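Local coordinates for pyoverdine biosynthesis protein PvcB (Pseudomonas aeruginosa, PDB 4YLM) that catalyses the iron- and 2-oxoglutarate-dependent oxidation of tyrosine isonitrile on the route to paerucumarin, at residues S54-L59 with R190-L195; V12-L17 with A45-G50; L158-R163 with R224-A229. All coordinates share one frame; numbering follows the deposited sequence.

Contact 1: S54-L59 with R190-L195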
loop_
_atom_site.group_PDB
_atom_site.type_symbol
_atom_site.label_atom_id
_atom_site.label_comp_id
_atom_site.label_asym_id
_atom_site.label_seq_id
_atom_site.Cartn_x
_atom_site.Cartn_y
_atom_site.Cartn_z
ATOM N N SER A 54 -2.823 2.882 -11.185
ATOM C CA SER A 54 -3.807 1.967 -11.788
ATOM C C SER A 54 -5.014 2.704 -12.378
ATOM O O SER A 54 -5.594 2.264 -13.370
ATOM C CB SER A 54 -4.289 0.950 -10.754
ATOM O OG SER A 54 -4.893 1.651 -9.668
ATOM N N HIS A 55 -5.386 3.827 -11.767
ATOM C CA HIS A 55 -6.495 4.629 -12.260
ATOM C C HIS A 55 -6.003 5.780 -13.154
ATOM O O HIS A 55 -6.804 6.400 -13.846
ATOM C CB HIS A 55 -7.299 5.215 -11.101
ATOM C CG HIS A 55 -7.994 4.191 -10.250
ATOM N ND1 HIS A 55 -9.190 3.608 -10.612
ATOM C CD2 HIS A 55 -7.681 3.682 -9.033
ATOM C CE1 HIS A 55 -9.577 2.776 -9.661
ATOM N NE2 HIS A 55 -8.673 2.793 -8.696
ATOM N N HIS A 56 -4.701 6.078 -13.086
ATOM C CA HIS A 56 -4.025 7.073 -13.950
ATOM C C HIS A 56 -4.307 8.544 -13.673
ATOM O O HIS A 56 -3.465 9.402 -13.945
ATOM C CB HIS A 56 -4.224 6.747 -15.447
ATOM C CG HIS A 56 -3.907 5.324 -15.783
ATOM N ND1 HIS A 56 -2.697 4.743 -15.469
ATOM C CD2 HIS A 56 -4.649 4.356 -16.377
ATOM C CE1 HIS A 56 -2.701 3.480 -15.863
ATOM N NE2 HIS A 56 -3.874 3.218 -16.415
ATOM N N LEU A 57 -5.482 8.851 -13.144
ATOM C CA LEU A 57 -5.834 10.233 -12.842
ATOM C C LEU A 57 -6.671 10.281 -11.573
ATOM O O LEU A 57 -7.765 9.719 -11.526
ATOM C CB LEU A 57 -6.624 10.864 -14.012
ATOM C CG LEU A 57 -6.938 12.363 -13.899
ATOM C CD1 LEU A 57 -5.656 13.196 -13.790
ATOM C CD2 LEU A 57 -7.790 12.866 -15.083
ATOM N N LEU A 58 -6.160 10.932 -10.530
ATOM C CA LEU A 58 -6.926 11.073 -9.298
ATOM C C LEU A 58 -7.395 12.513 -9.142
ATOM O O LEU A 58 -6.631 13.454 -9.375
ATOM C CB LEU A 58 -6.080 10.703 -8.072
ATOM C CG LEU A 58 -5.284 9.399 -8.116
ATOM C CD1 LEU A 58 -4.584 9.176 -6.760
ATOM C CD2 LEU A 58 -6.196 8.220 -8.443
ATOM N N LEU A 59 -8.647 12.679 -8.733
ATOM C CA LEU A 59 -9.168 13.991 -8.401
ATOM C C LEU A 59 -9.546 13.953 -6.935
ATOM O O LEU A 59 -10.458 13.234 -6.556
ATOM C CB LEU A 59 -10.395 14.322 -9.267
ATOM C CG LEU A 59 -11.262 15.506 -8.818
ATOM C CD1 LEU A 59 -10.420 16.778 -8.706
ATOM C CD2 LEU A 59 -12.477 15.717 -9.769
ATOM N N ARG A 190 6.479 -0.587 -16.175
ATOM C CA ARG A 190 5.477 -1.604 -15.878
ATOM C C ARG A 190 5.023 -2.388 -17.102
ATOM O O ARG A 190 4.120 -3.220 -17.013
ATOM C CB ARG A 190 4.289 -0.959 -15.158
ATOM C CG ARG A 190 4.648 -0.420 -13.768
ATOM C CD ARG A 190 3.397 0.078 -13.060
ATOM N NE ARG A 190 2.934 1.372 -13.559
ATOM C CZ ARG A 190 1.656 1.716 -13.663
ATOM N NH1 ARG A 190 0.710 0.838 -13.354
ATOM N NH2 ARG A 190 1.315 2.936 -14.076
ATOM N N GLU A 191 5.650 -2.098 -18.243
ATOM C CA GLU A 191 5.571 -2.942 -19.444
ATOM C C GLU A 191 4.315 -2.880 -20.306
ATOM O O GLU A 191 4.377 -3.223 -21.488
ATOM C CB GLU A 191 5.888 -4.409 -19.117
ATOM C CG GLU A 191 7.351 -4.658 -18.836
ATOM C CD GLU A 191 8.205 -4.438 -20.077
ATOM O OE1 GLU A 191 7.938 -5.086 -21.117
ATOM O OE2 GLU A 191 9.127 -3.598 -20.013
ATOM N N PHE A 192 3.181 -2.458 -19.756
ATOM C CA PHE A 192 1.942 -2.542 -20.539
ATOM C C PHE A 192 1.947 -1.570 -21.715
ATOM O O PHE A 192 2.642 -0.560 -21.678
ATOM C CB PHE A 192 0.703 -2.351 -19.661
ATOM C CG PHE A 192 0.664 -1.033 -18.923
ATOM C CD1 PHE A 192 0.077 0.079 -19.498
ATOM C CD2 PHE A 192 1.198 -0.922 -17.642
ATOM C CE1 PHE A 192 0.024 1.302 -18.810
ATOM C CE2 PHE A 192 1.160 0.279 -16.950
ATOM C CZ PHE A 192 0.565 1.395 -17.531
ATOM N N PRO A 193 1.181 -1.884 -22.774
ATOM C CA PRO A 193 1.147 -1.017 -23.961
ATOM C C PRO A 193 0.587 0.375 -23.695
ATOM O O PRO A 193 -0.461 0.535 -23.058
ATOM C CB PRO A 193 0.230 -1.783 -24.934
ATOM C CG PRO A 193 0.375 -3.216 -24.528
ATOM C CD PRO A 193 0.494 -3.170 -23.013
ATOM N N ILE A 194 1.307 1.383 -24.175
ATOM C CA ILE A 194 0.858 2.766 -24.086
ATOM C C ILE A 194 1.100 3.442 -25.438
ATOM O O ILE A 194 1.699 2.849 -26.334
ATOM C CB ILE A 194 1.660 3.549 -23.029
ATOM C CG1 ILE A 194 3.161 3.465 -23.347
ATOM C CG2 ILE A 194 1.345 3.036 -21.581
ATOM C CD1 ILE A 194 4.029 4.475 -22.539
ATOM N N LEU A 195 0.645 4.682 -25.573
ATOM C CA LEU A 195 1.016 5.508 -26.712
ATOM C C LEU A 195 1.905 6.652 -26.232
ATOM O O LEU A 195 1.696 7.200 -25.142
ATOM C CB LEU A 195 -0.227 6.077 -27.396
ATOM C CG LEU A 195 -1.289 5.094 -27.902
ATOM C CD1 LEU A 195 -2.492 5.848 -28.429
ATOM C CD2 LEU A 195 -0.710 4.183 -28.992
#
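His56 meets Arg190 and Phe192 through one corner of its imidazole, CE1, and the 97 Å² buried between the segments marks a small interface. The van der Waals part is loose: His56 CE1 lies 4.2 Å from Phe192 CZ and 4.4 Å from Arg190 NH2, the amino group standing at the imidazole edge near its plane. The backbones stay far apart, with 12.0 Å between His56 CA and Ile194 CA, so side chains span the gap.

Within 190-195 the phenyl and guanidinium pack together. Phe192 CE2 sits 3.6 Å above the Arg190 guanidinium plane, over its centre, and Arg190 NE falls in the plane of the phenyl at its edge; the phenyl thus turns its edge to the guanidinium face.

Polar ends are held from outside. His56 ND1 hydrogen-bonds to Asp255 OD2, which also forms a long, weak ion pair with Arg190 NH2, while Arg190 NH1 binds Arg53 O. A positive phi (73°) at His56 ends helix 45-55 and leads into strand 57-60. That strand pairs with strand 251-255 in the main sheet of the double-stranded beta-helix typical of TfdA-family oxygenases, and the side chain of His56 lies about 11 Å from that of the probable iron ligand His261.

Contact 2: V12-L17 with A45-G50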
loop_
_atom_site.group_PDB
_atom_site.type_symbol
_atom_site.label_atom_id
_atom_site.label_comp_id
_atom_site.label_asym_id
_atom_site.label_seq_id
_atom_site.Cartn_x
_atom_site.Cartn_y
_atom_site.Cartn_z
ATOM N N VAL A 12 -12.232 7.840 3.248
ATOM C CA VAL A 12 -12.546 8.650 2.075
ATOM C C VAL A 12 -13.758 8.058 1.364
ATOM O O VAL A 12 -14.101 6.919 1.593
ATOM C CB VAL A 12 -11.413 8.621 1.017
ATOM C CG1 VAL A 12 -10.198 9.354 1.498
ATOM C CG2 VAL A 12 -11.078 7.171 0.656
ATOM N N ARG A 13 -14.400 8.837 0.497
ATOM C CA ARG A 13 -15.460 8.294 -0.348
ATOM C C ARG A 13 -14.882 8.244 -1.743
ATOM O O ARG A 13 -14.412 9.262 -2.243
ATOM C CB ARG A 13 -16.693 9.207 -0.356
ATOM C CG ARG A 13 -17.586 9.092 0.868
ATOM C CD ARG A 13 -18.565 10.275 0.942
ATOM N NE ARG A 13 -17.872 11.523 1.279
ATOM C CZ ARG A 13 -18.040 12.683 0.650
ATOM N NH1 ARG A 13 -18.892 12.788 -0.370
ATOM N NH2 ARG A 13 -17.352 13.746 1.047
ATOM N N LEU A 14 -14.930 7.075 -2.371
ATOM C CA LEU A 14 -14.409 6.911 -3.713
ATOM C C LEU A 14 -15.531 6.743 -4.732
ATOM O O LEU A 14 -16.558 6.118 -4.458
ATOM C CB LEU A 14 -13.514 5.674 -3.786
ATOM C CG LEU A 14 -12.288 5.604 -2.878
ATOM C CD1 LEU A 14 -11.443 4.395 -3.229
ATOM C CD2 LEU A 14 -11.457 6.849 -2.983
ATOM N N SER A 15 -15.333 7.280 -5.924
ATOM C CA SER A 15 -16.252 6.942 -7.001
ATOM C C SER A 15 -15.623 7.163 -8.367
ATOM O O SER A 15 -14.596 7.838 -8.491
ATOM C CB SER A 15 -17.579 7.704 -6.842
ATOM O OG SER A 15 -17.373 9.085 -6.802
ATOM N N PRO A 16 -16.222 6.565 -9.402
ATOM C CA PRO A 16 -15.698 6.733 -10.761
ATOM C C PRO A 16 -15.616 8.217 -11.130
ATOM O O PRO A 16 -16.473 8.992 -10.728
ATOM C CB PRO A 16 -16.756 6.048 -11.639
ATOM C CG PRO A 16 -17.498 5.129 -10.724
ATOM C CD PRO A 16 -17.454 5.752 -9.360
ATOM N N LEU A 17 -14.568 8.600 -11.850
ATOM C CA LEU A 17 -14.434 9.960 -12.357
ATOM C C LEU A 17 -15.403 10.148 -13.526
ATOM O O LEU A 17 -15.489 9.286 -14.402
ATOM C CB LEU A 17 -13.007 10.197 -12.864
ATOM C CG LEU A 17 -12.691 11.638 -13.281
ATOM C CD1 LEU A 17 -12.777 12.555 -12.075
ATOM C CD2 LEU A 17 -11.319 11.742 -13.958
ATOM N N ALA A 45 0.455 8.980 1.215
ATOM C CA ALA A 45 0.979 9.188 -0.136
ATOM C C ALA A 45 1.279 7.883 -0.872
ATOM O O ALA A 45 1.101 7.807 -2.094
ATOM C CB ALA A 45 2.236 10.075 -0.097
ATOM N N GLN A 46 1.731 6.855 -0.146
ATOM C CA GLN A 46 2.052 5.575 -0.796
ATOM C C GLN A 46 0.789 4.958 -1.398
ATOM O O GLN A 46 0.820 4.371 -2.479
ATOM C CB GLN A 46 2.702 4.593 0.191
ATOM C CG GLN A 46 3.272 3.317 -0.452
ATOM C CD GLN A 46 4.309 3.616 -1.536
ATOM O OE1 GLN A 46 5.177 4.478 -1.361
ATOM N NE2 GLN A 46 4.205 2.923 -2.672
ATOM N N TRP A 47 -0.319 5.071 -0.672
ATOM C CA TRP A 47 -1.593 4.568 -1.153
ATOM C C TRP A 47 -2.074 5.367 -2.381
ATOM O O TRP A 47 -2.528 4.790 -3.370
ATOM C CB TRP A 47 -2.612 4.637 -0.020
ATOM C CG TRP A 47 -3.991 4.232 -0.385
ATOM C CD1 TRP A 47 -4.440 2.963 -0.640
ATOM C CD2 TRP A 47 -5.129 5.093 -0.489
ATOM N NE1 TRP A 47 -5.788 2.990 -0.889
ATOM C CE2 TRP A 47 -6.233 4.285 -0.816
ATOM C CE3 TRP A 47 -5.323 6.469 -0.326
ATOM C CZ2 TRP A 47 -7.517 4.806 -0.992
ATOM C CZ3 TRP A 47 -6.606 6.991 -0.503
ATOM C CH2 TRP A 47 -7.683 6.152 -0.837
ATOM N N LEU A 48 -1.974 6.689 -2.311
ATOM C CA LEU A 48 -2.373 7.539 -3.430
ATOM C C LEU A 48 -1.566 7.201 -4.675
ATOM O O LEU A 48 -2.097 7.168 -5.771
ATOM C CB LEU A 48 -2.185 9.020 -3.088
ATOM C CG LEU A 48 -3.173 9.589 -2.079
ATOM C CD1 LEU A 48 -2.786 11.030 -1.707
ATOM C CD2 LEU A 48 -4.585 9.511 -2.671
ATOM N N LYS A 49 -0.273 6.951 -4.496
ATOM C CA LYS A 49 0.612 6.622 -5.612
ATOM C C LYS A 49 0.178 5.312 -6.299
ATOM O O LYS A 49 0.196 5.206 -7.532
ATOM C CB LYS A 49 2.043 6.481 -5.086
ATOM C CG LYS A 49 3.107 7.051 -5.985
ATOM C CD LYS A 49 4.508 6.899 -5.374
ATOM C CE LYS A 49 4.675 7.721 -4.095
ATOM N NZ LYS A 49 6.095 7.666 -3.630
ATOM N N GLY A 50 -0.200 4.320 -5.494
ATOM C CA GLY A 50 -0.761 3.083 -6.015
ATOM C C GLY A 50 -2.009 3.328 -6.858
ATOM O O GLY A 50 -2.124 2.810 -7.970
#
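Val12 opens the contact by sending its CG2 methyl to the outer corner of the Trp47 indole, 3.8 Å from Trp47 CH2. A chi1 of -70° puts CG1 anti to the carbonyl carbon and leaves CG2 between the backbone N and that carbon, and the valine and tryptophan side chains approach from opposite directions. Arg13, next along strand 12-16, ties into the sheet, where Arg13 NH2 hydrogen-bonds to Pro33 O. Leu14 returns to the helix side, as strand alternation predicts, and brings CD2 to 4.4 Å from the same Trp47 CH2, a looser touch. Within the strand, Val12 CG2 and Leu14 CD2 are 3.7 Å apart, so the two methyls form one apolar patch facing the end of the indole. Ser15 keeps to the sheet through its backbone pairing with Leu30. Beyond it, Leu17 packs on Leu57 and Leu59 of strand 57-60.

On the helix, Trp47 alone bridges the gap, which measures 11.6 Å between Val12 CA and Leu48 CA, the nearest pair of CA atoms. Its CG lies anti to the backbone N (chi1 176°), extending the ring toward the strand, and Leu31 of the adjacent strand 29-33 also packs against it. The other side of its chemistry is polar: NE1 hydrogen-bonds to Asp9 OD2 of the second subunit. The contact between the segments is thus purely apolar, about 100 Å² of dispersion and hydrophobic burial, whereas directional bonding by the same indole is spent on the subunit interface.

Contact 3: L158-R163 with R224-A229; sequences LELWRR and RGELLA
Leu160 and Trp161 of helix 155-163 meet Leu227 of helix 224-235 in an apolar contact that buries 169 Å². Leu160 works through a single methyl: CD2 rests on the helix backbone, 3.7 Å from Leu227 N and 4.0 Å from Glu226 C. The same methyl reaches side chains at slightly longer range, 4.2 Å to Leu227 CB and 4.1 Å to the aliphatic Glu226 CG at the exposed margin. Trp161 makes the second apolar touch, its CD1 lying 3.7 Å from Leu227 CD1, with the two side chains crossing at a slant. Leu227 has CG anti to its own N (chi1 176°), which carries CD1 across to the indole.

The polar atoms beside this packing are bonded just outside the two segments. Trp161 NE1 bonds to Ser230 OG, one turn beyond Glu226 on the partner helix, and Arg163 NH2 makes a weak bond to Gln223 OE1 just ahead of it.

The axes of the two short segments pass 10.1 Å apart at a crossing angle of -106°, roughly perpendicular, which limits the contact to a few residues. Around it, Trp161 continues onto Leu231 and Cys234 and also touches Leu150 of helix 146-152, while Leu227 also packs against Tyr216 of strand 215-217.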
loop_
_atom_site.group_PDB
_atom_site.type_symbol
_atom_site.label_atom_id
_atom_site.label_comp_id
_atom_site.label_asym_id
_atom_site.label_seq_id
_atom_site.Cartn_x
_atom_site.Cartn_y
_atom_site.Cartn_z
ATOM N N LEU A 158 -4.616 0.134 -35.871
ATOM C CA LEU A 158 -3.589 -0.398 -34.988
ATOM C C LEU A 158 -2.312 -0.784 -35.750
ATOM O O LEU A 158 -1.195 -0.470 -35.312
ATOM C CB LEU A 158 -4.154 -1.600 -34.224
ATOM C CG LEU A 158 -3.366 -2.181 -33.053
ATOM C CD1 LEU A 158 -3.073 -1.099 -31.994
ATOM C CD2 LEU A 158 -4.141 -3.345 -32.448
ATOM N N GLU A 159 -2.479 -1.472 -36.880
ATOM C CA GLU A 159 -1.350 -1.837 -37.742
ATOM C C GLU A 159 -0.549 -0.604 -38.174
ATOM O O GLU A 159 0.682 -0.608 -38.158
ATOM C CB GLU A 159 -1.841 -2.601 -38.981
ATOM N N LEU A 160 -1.250 0.451 -38.561
ATOM C CA LEU A 160 -0.589 1.709 -38.901
ATOM C C LEU A 160 0.189 2.293 -37.701
ATOM O O LEU A 160 1.364 2.648 -37.824
ATOM C CB LEU A 160 -1.612 2.723 -39.430
ATOM C CG LEU A 160 -1.082 4.009 -40.077
ATOM C CD1 LEU A 160 -0.270 3.694 -41.326
ATOM C CD2 LEU A 160 -2.231 4.957 -40.402
ATOM N N TRP A 161 -0.463 2.384 -36.542
ATOM C CA TRP A 161 0.192 2.951 -35.358
ATOM C C TRP A 161 1.484 2.225 -35.038
ATOM O O TRP A 161 2.494 2.843 -34.683
ATOM C CB TRP A 161 -0.720 2.873 -34.133
ATOM C CG TRP A 161 -1.963 3.674 -34.233
ATOM C CD1 TRP A 161 -2.372 4.425 -35.291
ATOM C CD2 TRP A 161 -2.974 3.811 -33.225
ATOM N NE1 TRP A 161 -3.580 5.018 -35.010
ATOM C CE2 TRP A 161 -3.971 4.650 -33.747
ATOM C CE3 TRP A 161 -3.129 3.302 -31.926
ATOM C CZ2 TRP A 161 -5.106 4.994 -33.025
ATOM C CZ3 TRP A 161 -4.261 3.637 -31.218
ATOM C CH2 TRP A 161 -5.232 4.480 -31.761
ATOM N N ARG A 162 1.447 0.902 -35.159
ATOM C CA ARG A 162 2.582 0.066 -34.778
ATOM C C ARG A 162 3.831 0.260 -35.627
ATOM O O ARG A 162 4.931 -0.071 -35.193
ATOM C CB ARG A 162 2.187 -1.413 -34.765
ATOM C CG ARG A 162 1.310 -1.794 -33.581
ATOM C CD ARG A 162 0.817 -3.218 -33.708
ATOM N NE ARG A 162 0.125 -3.673 -32.505
ATOM C CZ ARG A 162 -0.772 -4.654 -32.494
ATOM N NH1 ARG A 162 -1.096 -5.271 -33.625
ATOM N NH2 ARG A 162 -1.352 -5.016 -31.357
ATOM N N ARG A 163 3.685 0.781 -36.839
ATOM C CA ARG A 163 4.887 1.022 -37.634
ATOM C C ARG A 163 5.348 2.481 -37.608
ATOM O O ARG A 163 6.442 2.802 -38.075
ATOM C CB ARG A 163 4.774 0.448 -39.056
ATOM C CG ARG A 163 3.465 0.704 -39.788
ATOM C CD ARG A 163 3.389 -0.165 -41.056
ATOM N NE ARG A 163 2.447 0.360 -42.047
ATOM C CZ ARG A 163 2.798 1.080 -43.112
ATOM N NH1 ARG A 163 4.075 1.363 -43.341
ATOM N NH2 ARG A 163 1.869 1.517 -43.955
ATOM N N ARG A 224 0.290 9.868 -43.477
ATOM C CA ARG A 224 0.348 10.817 -42.369
ATOM C C ARG A 224 -1.046 11.267 -41.950
ATOM O O ARG A 224 -1.385 11.268 -40.764
ATOM C CB ARG A 224 1.178 12.044 -42.744
ATOM C CG ARG A 224 1.094 13.171 -41.713
ATOM C CD ARG A 224 1.599 14.496 -42.277
ATOM N NE ARG A 224 1.556 15.564 -41.279
ATOM C CZ ARG A 224 2.551 15.834 -40.439
ATOM N NH1 ARG A 224 3.668 15.113 -40.476
ATOM N NH2 ARG A 224 2.430 16.820 -39.562
ATOM N N GLY A 225 -1.849 11.663 -42.928
ATOM C CA GLY A 225 -3.187 12.152 -42.658
ATOM C C GLY A 225 -4.033 11.151 -41.893
ATOM O O GLY A 225 -4.812 11.526 -41.018
ATOM N N GLU A 226 -3.874 9.871 -42.212
ATOM C CA GLU A 226 -4.687 8.837 -41.589
ATOM C C GLU A 226 -4.179 8.465 -40.193
ATOM O O GLU A 226 -4.960 8.090 -39.320
ATOM C CB GLU A 226 -4.762 7.592 -42.471
ATOM C CG GLU A 226 -5.685 6.509 -41.910
ATOM C CD GLU A 226 -7.038 7.063 -41.463
ATOM O OE1 GLU A 226 -7.572 7.978 -42.136
ATOM O OE2 GLU A 226 -7.567 6.589 -40.432
ATOM N N LEU A 227 -2.867 8.550 -40.000
ATOM C CA LEU A 227 -2.285 8.322 -38.691
ATOM C C LEU A 227 -2.886 9.331 -37.727
ATOM O O LEU A 227 -3.435 8.960 -36.683
ATOM C CB LEU A 227 -0.763 8.481 -38.747
ATOM C CG LEU A 227 -0.020 8.372 -37.409
ATOM C CD1 LEU A 227 -0.177 6.969 -36.821
ATOM C CD2 LEU A 227 1.454 8.735 -37.564
ATOM N N LEU A 228 -2.802 10.607 -38.096
ATOM C CA LEU A 228 -3.278 11.682 -37.235
ATOM C C LEU A 228 -4.770 11.594 -36.954
ATOM O O LEU A 228 -5.207 11.819 -35.826
ATOM C CB LEU A 228 -2.944 13.055 -37.822
ATOM C CG LEU A 228 -1.463 13.392 -37.994
ATOM C CD1 LEU A 228 -1.307 14.869 -38.367
ATOM C CD2 LEU A 228 -0.676 13.069 -36.727
ATOM N N ALA A 229 -5.551 11.278 -37.981
ATOM C CA ALA A 229 -6.997 11.219 -37.837
ATOM C C ALA A 229 -7.412 10.101 -36.877
ATOM O O ALA A 229 -8.318 10.276 -36.072
ATOM C CB ALA A 229 -7.662 11.016 -39.192
#

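Contacts 1 and 3 are buried, yet contact 1 lies about 10 Å from the chain centre and contact 3 about 23 Å, while contact 2, at about 16 Å, is partly exposed. Contacts 1 and 2 share helix 45-55 and reach the same sheet; Leu17 CD2 meets Leu57 CD2 at 3.9 Å, and both touch the second subunit. Contact 3 joins two helical segments that no other chain of the assembly touches; it is linked to contact 1 by Leu195 CD2 on Trp161 CE3, 3.9 Å apart, but stays about 20 Å from contact 2 at their nearest atoms. Chemistry follows place: imidazole, guanidinium and phenyl in the contact nearest the chain centre, mainly hydrocarbon in the others.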